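Long-range contact in phosphoglycerol transferase GacH (Streptococcus pyogenes MGAS5005, PDB 6DGM), which probably transfers glycerol phosphate to streptococcal rhamnose polysaccharides through a manganese-binding domain of the alkaline phosphatase clan: residues Val41-Ser46 and Ser198-Val203. Sequence-based numbering, arbitrary orientation.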
loop_
_atom_site.group_PDB
_atom_site.type_symbol
_atom_site.label_atom_id
_atom_site.label_comp_id
_atom_site.label_asym_id
_atom_site.label_seq_id
_atom_site.Cartn_x
_atom_site.Cartn_y
_atom_site.Cartn_z
ATOM N N VAL A 41 -12.010 -4.082 -4.616
ATOM C CA VAL A 41 -10.937 -3.313 -4.003
ATOM C C VAL A 41 -9.683 -3.486 -4.843
ATOM O O VAL A 41 -9.337 -4.613 -5.230
ATOM C CB VAL A 41 -10.697 -3.753 -2.546
ATOM C CG1 VAL A 41 -9.432 -3.134 -2.036
ATOM C CG2 VAL A 41 -11.914 -3.356 -1.680
ATOM N N ILE A 42 -9.026 -2.367 -5.140
ATOM C CA ILE A 42 -7.802 -2.328 -5.934
ATOM C C ILE A 42 -6.713 -1.684 -5.085
ATOM O O ILE A 42 -6.842 -0.518 -4.699
ATOM C CB ILE A 42 -7.999 -1.533 -7.232
ATOM C CG1 ILE A 42 -9.088 -2.171 -8.104
ATOM C CG2 ILE A 42 -6.674 -1.451 -7.985
ATOM C CD1 ILE A 42 -9.658 -1.231 -9.165
ATOM N N TYR A 43 -5.661 -2.435 -4.778
ATOM C CA TYR A 43 -4.478 -1.887 -4.124
ATOM C C TYR A 43 -3.488 -1.558 -5.229
ATOM O O TYR A 43 -3.044 -2.456 -5.947
ATOM C CB TYR A 43 -3.864 -2.868 -3.126
ATOM C CG TYR A 43 -4.508 -2.906 -1.757
ATOM C CD1 TYR A 43 -5.783 -2.400 -1.544
ATOM C CD2 TYR A 43 -3.845 -3.469 -0.678
ATOM C CE1 TYR A 43 -6.371 -2.450 -0.286
ATOM C CE2 TYR A 43 -4.421 -3.520 0.577
ATOM C CZ TYR A 43 -5.674 -3.014 0.772
ATOM O OH TYR A 43 -6.251 -3.056 2.030
ATOM N N LEU A 44 -3.185 -0.280 -5.395
ATOM C CA LEU A 44 -2.432 0.222 -6.549
ATOM C C LEU A 44 -1.146 0.831 -6.009
ATOM O O LEU A 44 -1.134 1.974 -5.544
ATOM C CB LEU A 44 -3.268 1.253 -7.284
ATOM C CG LEU A 44 -2.939 1.564 -8.748
ATOM C CD1 LEU A 44 -1.483 1.954 -8.896
ATOM C CD2 LEU A 44 -3.257 0.401 -9.644
ATOM N N LEU A 45 -0.074 0.044 -6.026
ATOM C CA LEU A 45 1.262 0.512 -5.674
ATOM C C LEU A 45 1.815 1.205 -6.908
ATOM O O LEU A 45 2.076 0.557 -7.923
ATOM C CB LEU A 45 2.118 -0.670 -5.239
ATOM C CG LEU A 45 3.515 -0.366 -4.676
ATOM C CD1 LEU A 45 4.143 -1.601 -4.031
ATOM C CD2 LEU A 45 4.456 0.218 -5.755
ATOM N N SER A 46 1.967 2.518 -6.825
ATOM C CA SER A 46 2.429 3.353 -7.931
ATOM C C SER A 46 3.929 3.570 -7.719
ATOM O O SER A 46 4.346 4.385 -6.888
ATOM C CB SER A 46 1.651 4.663 -7.948
ATOM O OG SER A 46 2.015 5.463 -9.066
ATOM N N SER A 198 -17.292 -9.549 -6.802
ATOM C CA SER A 198 -16.441 -8.739 -5.934
ATOM C C SER A 198 -15.014 -9.239 -6.085
ATOM O O SER A 198 -14.725 -10.418 -5.820
ATOM C CB SER A 198 -16.892 -8.847 -4.476
ATOM O OG SER A 198 -18.140 -8.201 -4.305
ATOM N N GLN A 199 -14.119 -8.343 -6.514
ATOM C CA GLN A 199 -12.758 -8.701 -6.854
ATOM C C GLN A 199 -11.759 -7.934 -5.999
ATOM O O GLN A 199 -12.016 -6.812 -5.552
ATOM C CB GLN A 199 -12.480 -8.401 -8.335
ATOM C CG GLN A 199 -13.355 -9.185 -9.292
ATOM C CD GLN A 199 -13.262 -8.622 -10.696
ATOM O OE1 GLN A 199 -13.648 -7.479 -10.936
ATOM N NE2 GLN A 199 -12.721 -9.404 -11.614
ATOM N N PHE A 200 -10.610 -8.561 -5.774
ATOM C CA PHE A 200 -9.475 -7.908 -5.131
ATOM C C PHE A 200 -8.301 -7.917 -6.093
ATOM O O PHE A 200 -7.865 -8.983 -6.549
ATOM C CB PHE A 200 -9.069 -8.579 -3.818
ATOM C CG PHE A 200 -7.853 -7.937 -3.213
ATOM C CD1 PHE A 200 -7.978 -6.742 -2.534
ATOM C CD2 PHE A 200 -6.598 -8.480 -3.392
ATOM C CE1 PHE A 200 -6.877 -6.116 -2.011
ATOM C CE2 PHE A 200 -5.485 -7.845 -2.879
ATOM C CZ PHE A 200 -5.638 -6.663 -2.185
ATOM N N PHE A 201 -7.785 -6.730 -6.390
ATOM C CA PHE A 201 -6.627 -6.567 -7.256
ATOM C C PHE A 201 -5.453 -6.070 -6.433
ATOM O O PHE A 201 -5.593 -5.115 -5.668
ATOM C CB PHE A 201 -6.900 -5.494 -8.315
ATOM C CG PHE A 201 -7.874 -5.904 -9.396
ATOM C CD1 PHE A 201 -9.245 -5.842 -9.183
ATOM C CD2 PHE A 201 -7.412 -6.292 -10.636
ATOM C CE1 PHE A 201 -10.134 -6.191 -10.191
ATOM C CE2 PHE A 201 -8.279 -6.625 -11.645
ATOM C CZ PHE A 201 -9.657 -6.578 -11.424
ATOM N N SER A 202 -4.296 -6.705 -6.612
ATOM C CA SER A 202 -3.037 -6.204 -6.074
ATOM C C SER A 202 -2.153 -5.849 -7.254
ATOM O O SER A 202 -1.702 -6.737 -7.983
ATOM C CB SER A 202 -2.337 -7.237 -5.199
ATOM O OG SER A 202 -1.129 -6.670 -4.672
ATOM N N VAL A 203 -1.899 -4.561 -7.439
ATOM C CA VAL A 203 -1.229 -4.053 -8.630
ATOM C C VAL A 203 0.062 -3.365 -8.219
ATOM O O VAL A 203 0.089 -2.591 -7.256
ATOM C CB VAL A 203 -2.154 -3.074 -9.372
ATOM C CG1 VAL A 203 -1.490 -2.560 -10.623
ATOM C CG2 VAL A 203 -3.491 -3.738 -9.717
#
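V41, Y43 and L45 trade backbone hydrogen bonds with Q199, F201 and V203, pairing two neighbouring parallel strands in the middle of the mixed sheet of this sulfatase-like, alkaline phosphatase-clan domain. The ladder has five rungs: V41 N to Q199 O, F201 N to V41 O, Y43 N to F201 O, V203 N to Y43 O, and L45 N to V203 O, all 2.8 to 2.9 Å long. On its other edge, strand 40-46 bonds through I42 and L44 to strand 263-269.

The apolar contacts fall on both faces. On one, I42 and F201 lie side by side, CG1 of I42 3.8 Å from CD1 of F201, and L44 CD2 packs 3.6 Å from V203 CG1; helix 182-192 covers this side through I189. On the opposite face, helix 89-98 lies against Y43 and F200, while V41 touches Y130. Farther along, L45 reaches T89 and D270, ligands of the manganese ion, so this end of the contact lies beside the metal site.

The aromatic pair is T-shaped, its planes at 72°. In F200, CG is anti to the backbone N (chi1 177°). The ring passes V41 CG1, and CE1 lies over the centre of the Y43 ring, 3.9 Å from Y43 CD1.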